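Local coordinates for DNA polymerase sliding clamp 2 (Thermococcus kodakarensis, PDB 3LX2), which forms a ring-shaped homotrimeric clamp that encircles DNA and probably tethers the replicative polymerase and other proteins during high-speed replication, at residues F76-V90 and L99-L113. Sequence-based numbering, arbitrary orientation.
Sequences FLKVLKLARSRDTLV and LEVGLLGDENTWFKL. With SO4 (sulfate ion), chain E.
Val79, in helix 73-80, sets CG2 over the centre of one face of the Phe111 ring, 3.7 Å from its centroid and 9° off the normal. Its other methyl, CG1, anti to the backbone N (chi1 169°), reaches Val101 CG1. Leu82 meets the same ring at its edge, with CD1 3.7 Å from Phe111 CZ, while Phe76 CD1 lies 3.8 Å from Leu113 CD1. Leu103 CD1 meets Leu82 CB in the type I turn Leu80-Ala83 and Val79 O before it. This layer is the helix-on-sheet packing of a PCNA N-terminal domain; strand 108-114 pairs with one of a neighbouring subunit, whose Val175 packs on Phe111. Strands 88-90 and 99-104 are joined as an antiparallel hairpin by four backbone hydrogen bonds, two within Thr88-Leu104 and two within Val90-Gly102, the shortest Gly102 N to Val90 O at 2.9 Å. On the opposite sheet face from Leu103, Val90 directs CG2 at Leu104 CD1 and CG1 at the Trp110 ring edge, 3.9 Å from CZ3; Gly102 CA and Leu104 CD2 lie over one face of that indole, toward its rim. At the polar end, Arg84 NH2 makes a long salt bridge to Asp106 OD2 (3.6 Å), in the guanidinium plane.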
loop_
_atom_site.group_PDB
_atom_site.type_symbol
_atom_site.label_atom_id
_atom_site.label_comp_id
_atom_site.label_asym_id
_atom_site.label_seq_id
_atom_site.Cartn_x
_atom_site.Cartn_y
_atom_site.Cartn_z
ATOM N N PHE A 76 -2.752 18.110 -14.971
ATOM C CA PHE A 76 -1.565 17.674 -15.627
ATOM C C PHE A 76 -0.936 16.581 -14.826
ATOM O O PHE A 76 -0.407 15.640 -15.376
ATOM C CB PHE A 76 -0.601 18.849 -15.663
ATOM C CG PHE A 76 0.630 18.614 -16.473
ATOM C CD1 PHE A 76 0.581 17.853 -17.636
ATOM C CD2 PHE A 76 1.831 19.189 -16.089
ATOM C CE1 PHE A 76 1.724 17.661 -18.415
ATOM C CE2 PHE A 76 2.990 18.977 -16.849
ATOM C CZ PHE A 76 2.929 18.207 -18.024
ATOM N N LEU A 77 -1.000 16.711 -13.515
ATOM C CA LEU A 77 -0.364 15.745 -12.633
ATOM C C LEU A 77 -1.040 14.396 -12.750
ATOM O O LEU A 77 -0.355 13.362 -12.790
ATOM C CB LEU A 77 -0.353 16.200 -11.168
ATOM C CG LEU A 77 0.216 15.166 -10.170
ATOM C CD1 LEU A 77 1.658 14.814 -10.505
ATOM C CD2 LEU A 77 0.089 15.727 -8.745
ATOM N N LYS A 78 -2.364 14.399 -12.842
ATOM C CA LYS A 78 -3.082 13.116 -13.057
ATOM C C LYS A 78 -2.672 12.365 -14.330
ATOM O O LYS A 78 -2.541 11.143 -14.295
ATOM C CB LYS A 78 -4.612 13.273 -12.993
ATOM C CG LYS A 78 -5.058 13.701 -11.615
ATOM C CD LYS A 78 -6.570 13.994 -11.578
ATOM C CE LYS A 78 -7.083 13.922 -10.131
ATOM N NZ LYS A 78 -8.591 13.716 -10.084
ATOM N N VAL A 79 -2.465 13.090 -15.426
ATOM C CA VAL A 79 -1.985 12.500 -16.649
ATOM C C VAL A 79 -0.642 11.898 -16.380
ATOM O O VAL A 79 -0.387 10.737 -16.752
ATOM C CB VAL A 79 -1.794 13.520 -17.742
ATOM C CG1 VAL A 79 -1.042 12.912 -18.886
ATOM C CG2 VAL A 79 -3.157 14.084 -18.212
ATOM N N LEU A 80 0.221 12.657 -15.714
ATOM C CA LEU A 80 1.586 12.210 -15.530
ATOM C C LEU A 80 1.662 10.979 -14.611
ATOM O O LEU A 80 2.583 10.163 -14.710
ATOM C CB LEU A 80 2.496 13.352 -15.055
ATOM C CG LEU A 80 2.699 14.486 -16.068
ATOM C CD1 LEU A 80 3.478 15.556 -15.393
ATOM C CD2 LEU A 80 3.463 13.986 -17.311
ATOM N N LYS A 81 0.659 10.828 -13.751
ATOM C CA LYS A 81 0.661 9.700 -12.852
ATOM C C LYS A 81 0.301 8.433 -13.611
ATOM O O LYS A 81 0.460 7.340 -13.097
ATOM C CB LYS A 81 -0.266 9.958 -11.647
ATOM C CG LYS A 81 0.367 10.854 -10.532
ATOM C CD LYS A 81 -0.655 11.237 -9.468
ATOM C CE LYS A 81 -0.095 11.250 -8.053
ATOM N NZ LYS A 81 0.147 9.800 -7.603
ATOM N N LEU A 82 -0.156 8.561 -14.848
ATOM C CA LEU A 82 -0.341 7.324 -15.654
ATOM C C LEU A 82 0.927 6.760 -16.239
ATOM O O LEU A 82 0.910 5.618 -16.705
ATOM C CB LEU A 82 -1.354 7.484 -16.781
ATOM C CG LEU A 82 -2.719 8.099 -16.430
ATOM C CD1 LEU A 82 -3.352 8.426 -17.761
ATOM C CD2 LEU A 82 -3.645 7.224 -15.592
ATOM N N ALA A 83 2.021 7.527 -16.216
ATOM C CA ALA A 83 3.273 7.098 -16.875
ATOM C C ALA A 83 3.755 5.780 -16.302
ATOM O O ALA A 83 3.800 5.634 -15.113
ATOM C CB ALA A 83 4.308 8.077 -16.703
ATOM N N ARG A 84 4.143 4.825 -17.142
ATOM C CA ARG A 84 4.815 3.645 -16.614
ATOM C C ARG A 84 6.339 3.840 -16.678
ATOM O O ARG A 84 6.833 4.828 -17.250
ATOM C CB ARG A 84 4.338 2.382 -17.325
ATOM C CG ARG A 84 2.887 1.913 -16.900
ATOM C CD ARG A 84 2.816 0.353 -16.739
ATOM N NE ARG A 84 3.162 -0.346 -17.985
ATOM C CZ ARG A 84 3.768 -1.531 -18.043
ATOM N NH1 ARG A 84 4.115 -2.183 -16.923
ATOM N NH2 ARG A 84 4.029 -2.075 -19.235
ATOM N N SER A 85 7.082 2.913 -16.087
ATOM C CA SER A 85 8.533 2.955 -16.141
ATOM C C SER A 85 9.000 2.980 -17.608
ATOM O O SER A 85 8.453 2.310 -18.488
ATOM C CB SER A 85 9.125 1.752 -15.384
ATOM O OG SER A 85 8.424 0.549 -15.774
ATOM N N ARG A 86 9.998 3.794 -17.873
ATOM C CA ARG A 86 10.471 3.984 -19.221
ATOM C C ARG A 86 9.509 4.655 -20.217
ATOM O O ARG A 86 9.894 4.783 -21.347
ATOM C CB ARG A 86 11.033 2.652 -19.771
ATOM C CG ARG A 86 12.197 2.069 -18.903
ATOM C CD ARG A 86 12.495 0.535 -19.072
ATOM N NE ARG A 86 11.551 -0.406 -18.419
ATOM C CZ ARG A 86 10.533 -1.027 -19.034
ATOM N NH1 ARG A 86 10.309 -0.813 -20.322
ATOM N NH2 ARG A 86 9.744 -1.880 -18.380
ATOM N N ASP A 87 8.291 5.106 -19.861
ATOM C CA ASP A 87 7.468 5.906 -20.827
ATOM C C ASP A 87 8.218 7.197 -21.156
ATOM O O ASP A 87 8.843 7.777 -20.273
ATOM C CB ASP A 87 6.101 6.330 -20.270
ATOM C CG ASP A 87 5.016 5.204 -20.286
ATOM O OD1 ASP A 87 5.111 4.214 -21.018
ATOM O OD2 ASP A 87 4.034 5.326 -19.533
ATOM N N THR A 88 8.174 7.658 -22.394
ATOM C CA THR A 88 8.726 8.976 -22.647
ATOM C C THR A 88 7.615 10.036 -22.588
ATOM O O THR A 88 6.441 9.692 -22.597
ATOM C CB THR A 88 9.525 9.073 -24.014
ATOM O OG1 THR A 88 8.601 9.107 -25.091
ATOM C CG2 THR A 88 10.512 7.963 -24.170
ATOM N N LEU A 89 7.983 11.312 -22.507
ATOM C CA LEU A 89 7.016 12.382 -22.373
ATOM C C LEU A 89 7.170 13.308 -23.546
ATOM O O LEU A 89 8.283 13.715 -23.889
ATOM C CB LEU A 89 7.273 13.192 -21.093
ATOM C CG LEU A 89 6.592 14.568 -20.855
ATOM C CD1 LEU A 89 5.120 14.468 -20.945
ATOM C CD2 LEU A 89 6.970 15.191 -19.477
ATOM N N VAL A 90 6.044 13.658 -24.147
ATOM C CA VAL A 90 6.038 14.645 -25.208
ATOM C C VAL A 90 5.125 15.773 -24.815
ATOM O O VAL A 90 3.954 15.534 -24.504
ATOM C CB VAL A 90 5.411 14.130 -26.525
ATOM C CG1 VAL A 90 5.462 15.243 -27.630
ATOM C CG2 VAL A 90 6.046 12.815 -27.010
ATOM N N LEU A 99 -2.635 22.272 -24.514
ATOM C CA LEU A 99 -1.349 21.564 -24.475
ATOM C C LEU A 99 -1.627 20.120 -24.893
ATOM O O LEU A 99 -2.506 19.437 -24.329
ATOM C CB LEU A 99 -0.762 21.599 -23.084
ATOM C CG LEU A 99 0.427 20.735 -22.680
ATOM C CD1 LEU A 99 1.709 21.218 -23.293
ATOM C CD2 LEU A 99 0.551 20.790 -21.147
ATOM N N GLU A 100 -0.912 19.654 -25.889
ATOM C CA GLU A 100 -0.994 18.246 -26.150
ATOM C C GLU A 100 0.107 17.467 -25.356
ATOM O O GLU A 100 1.315 17.837 -25.412
ATOM C CB GLU A 100 -1.004 17.970 -27.664
ATOM C CG GLU A 100 -0.957 16.503 -28.013
ATOM C CD GLU A 100 -1.345 16.238 -29.469
ATOM O OE1 GLU A 100 -0.990 17.088 -30.360
ATOM O OE2 GLU A 100 -2.003 15.178 -29.712
ATOM N N VAL A 101 -0.317 16.412 -24.634
ATOM C CA VAL A 101 0.589 15.621 -23.787
ATOM C C VAL A 101 0.587 14.164 -24.213
ATOM O O VAL A 101 -0.456 13.489 -24.258
ATOM C CB VAL A 101 0.139 15.637 -22.295
ATOM C CG1 VAL A 101 1.147 14.881 -21.371
ATOM C CG2 VAL A 101 -0.107 17.050 -21.810
ATOM N N GLY A 102 1.760 13.648 -24.524
ATOM C CA GLY A 102 1.829 12.290 -24.957
ATOM C C GLY A 102 2.632 11.419 -24.038
ATOM O O GLY A 102 3.617 11.856 -23.471
ATOM N N LEU A 103 2.210 10.167 -23.911
ATOM C CA LEU A 103 2.941 9.191 -23.079
ATOM C C LEU A 103 3.277 8.018 -23.981
ATOM O O LEU A 103 2.383 7.321 -24.452
ATOM C CB LEU A 103 2.091 8.738 -21.884
ATOM C CG LEU A 103 1.709 9.792 -20.819
ATOM C CD1 LEU A 103 0.828 9.150 -19.711
ATOM C CD2 LEU A 103 2.917 10.378 -20.148
ATOM N N LEU A 104 4.553 7.825 -24.279
ATOM C CA LEU A 104 4.897 6.862 -25.317
ATOM C C LEU A 104 5.592 5.654 -24.714
ATOM O O LEU A 104 6.688 5.771 -24.159
ATOM C CB LEU A 104 5.752 7.516 -26.435
ATOM C CG LEU A 104 5.360 8.947 -26.900
ATOM C CD1 LEU A 104 6.028 9.323 -28.201
ATOM C CD2 LEU A 104 3.890 9.170 -27.050
ATOM N N GLY A 105 4.929 4.497 -24.796
ATOM C CA GLY A 105 5.483 3.243 -24.272
ATOM C C GLY A 105 5.133 2.059 -25.165
ATOM O O GLY A 105 5.332 2.121 -26.376
ATOM N N ASP A 106 4.645 0.967 -24.576
ATOM C CA ASP A 106 4.091 -0.128 -25.399
ATOM C C ASP A 106 2.855 0.319 -26.200
ATOM O O ASP A 106 2.650 -0.131 -27.324
ATOM C CB ASP A 106 3.777 -1.336 -24.515
ATOM C CG ASP A 106 5.033 -1.898 -23.834
ATOM O OD1 ASP A 106 6.143 -1.786 -24.425
ATOM O OD2 ASP A 106 4.900 -2.424 -22.695
ATOM N N GLU A 107 2.044 1.194 -25.592
ATOM C CA GLU A 107 1.079 2.053 -26.323
ATOM C C GLU A 107 1.485 3.559 -26.285
ATOM O O GLU A 107 2.374 3.972 -25.523
ATOM C CB GLU A 107 -0.340 1.896 -25.786
ATOM C CG GLU A 107 -0.792 0.468 -25.536
ATOM C CD GLU A 107 -0.216 -0.110 -24.221
ATOM O OE1 GLU A 107 0.264 -1.299 -24.210
ATOM O OE2 GLU A 107 -0.268 0.649 -23.201
ATOM N N ASN A 108 0.832 4.348 -27.151
ATOM C CA ASN A 108 0.978 5.798 -27.202
ATOM C C ASN A 108 -0.354 6.413 -26.797
ATOM O O ASN A 108 -1.401 6.172 -27.437
ATOM C CB ASN A 108 1.438 6.305 -28.610
ATOM C CG ASN A 108 2.894 5.864 -28.985
ATOM O OD1 ASN A 108 3.610 5.274 -28.187
ATOM N ND2 ASN A 108 3.307 6.146 -30.237
ATOM N N THR A 109 -0.305 7.200 -25.731
ATOM C CA THR A 109 -1.485 7.849 -25.152
ATOM C C THR A 109 -1.253 9.379 -25.266
ATOM O O THR A 109 -0.128 9.884 -24.947
ATOM C CB THR A 109 -1.672 7.404 -23.687
ATOM O OG1 THR A 109 -2.072 6.017 -23.648
ATOM C CG2 THR A 109 -2.769 8.193 -23.018
ATOM N N TRP A 110 -2.280 10.086 -25.766
ATOM C CA TRP A 110 -2.170 11.494 -26.146
ATOM C C TRP A 110 -3.346 12.228 -25.590
ATOM O O TRP A 110 -4.509 11.967 -25.972
ATOM C CB TRP A 110 -2.144 11.718 -27.668
ATOM C CG TRP A 110 -0.948 11.241 -28.424
ATOM C CD1 TRP A 110 -0.831 10.035 -29.113
ATOM C CD2 TRP A 110 0.317 11.908 -28.599
ATOM N NE1 TRP A 110 0.409 9.942 -29.724
ATOM C CE2 TRP A 110 1.136 11.061 -29.416
ATOM C CE3 TRP A 110 0.817 13.153 -28.210
ATOM C CZ2 TRP A 110 2.424 11.414 -29.813
ATOM C CZ3 TRP A 110 2.096 13.504 -28.597
ATOM C CH2 TRP A 110 2.891 12.630 -29.389
ATOM N N PHE A 111 -3.053 13.133 -24.674
ATOM C CA PHE A 111 -4.038 13.944 -24.010
ATOM C C PHE A 111 -3.992 15.338 -24.554
ATOM O O PHE A 111 -2.927 15.847 -24.939
ATOM C CB PHE A 111 -3.649 14.100 -22.544
ATOM C CG PHE A 111 -4.044 12.974 -21.709
ATOM C CD1 PHE A 111 -5.339 12.898 -21.208
ATOM C CD2 PHE A 111 -3.142 11.944 -21.436
ATOM C CE1 PHE A 111 -5.727 11.807 -20.436
ATOM C CE2 PHE A 111 -3.530 10.870 -20.687
ATOM C CZ PHE A 111 -4.827 10.810 -20.180
ATOM N N LYS A 112 -5.138 15.989 -24.509
ATOM C CA LYS A 112 -5.182 17.441 -24.725
ATOM C C LYS A 112 -5.797 18.179 -23.537
ATOM O O LYS A 112 -6.925 17.858 -23.091
ATOM C CB LYS A 112 -5.890 17.782 -26.014
ATOM C CG LYS A 112 -4.939 17.728 -27.166
ATOM C CD LYS A 112 -5.513 18.335 -28.429
ATOM C CE LYS A 112 -6.414 17.332 -29.101
ATOM N NZ LYS A 112 -6.494 17.619 -30.559
ATOM N N LEU A 113 -5.035 19.151 -23.025
ATOM C CA LEU A 113 -5.475 19.886 -21.834
ATOM C C LEU A 113 -5.681 21.351 -22.135
ATOM O O LEU A 113 -4.843 21.956 -22.802
ATOM C CB LEU A 113 -4.466 19.750 -20.689
ATOM C CG LEU A 113 -3.769 18.428 -20.433
ATOM C CD1 LEU A 113 -2.593 18.708 -19.476
ATOM C CD2 LEU A 113 -4.703 17.319 -19.893
HETATM S S SO4 E . 11.953 5.718 -15.563
HETATM O O1 SO4 E . 12.090 7.122 -15.315
HETATM O O2 SO4 E . 10.579 5.370 -15.945
HETATM O O3 SO4 E . 12.875 5.494 -16.688
HETATM O O4 SO4 E . 12.311 4.913 -14.372
HETATM O O HOH W 1 3.161 2.186 -21.795
#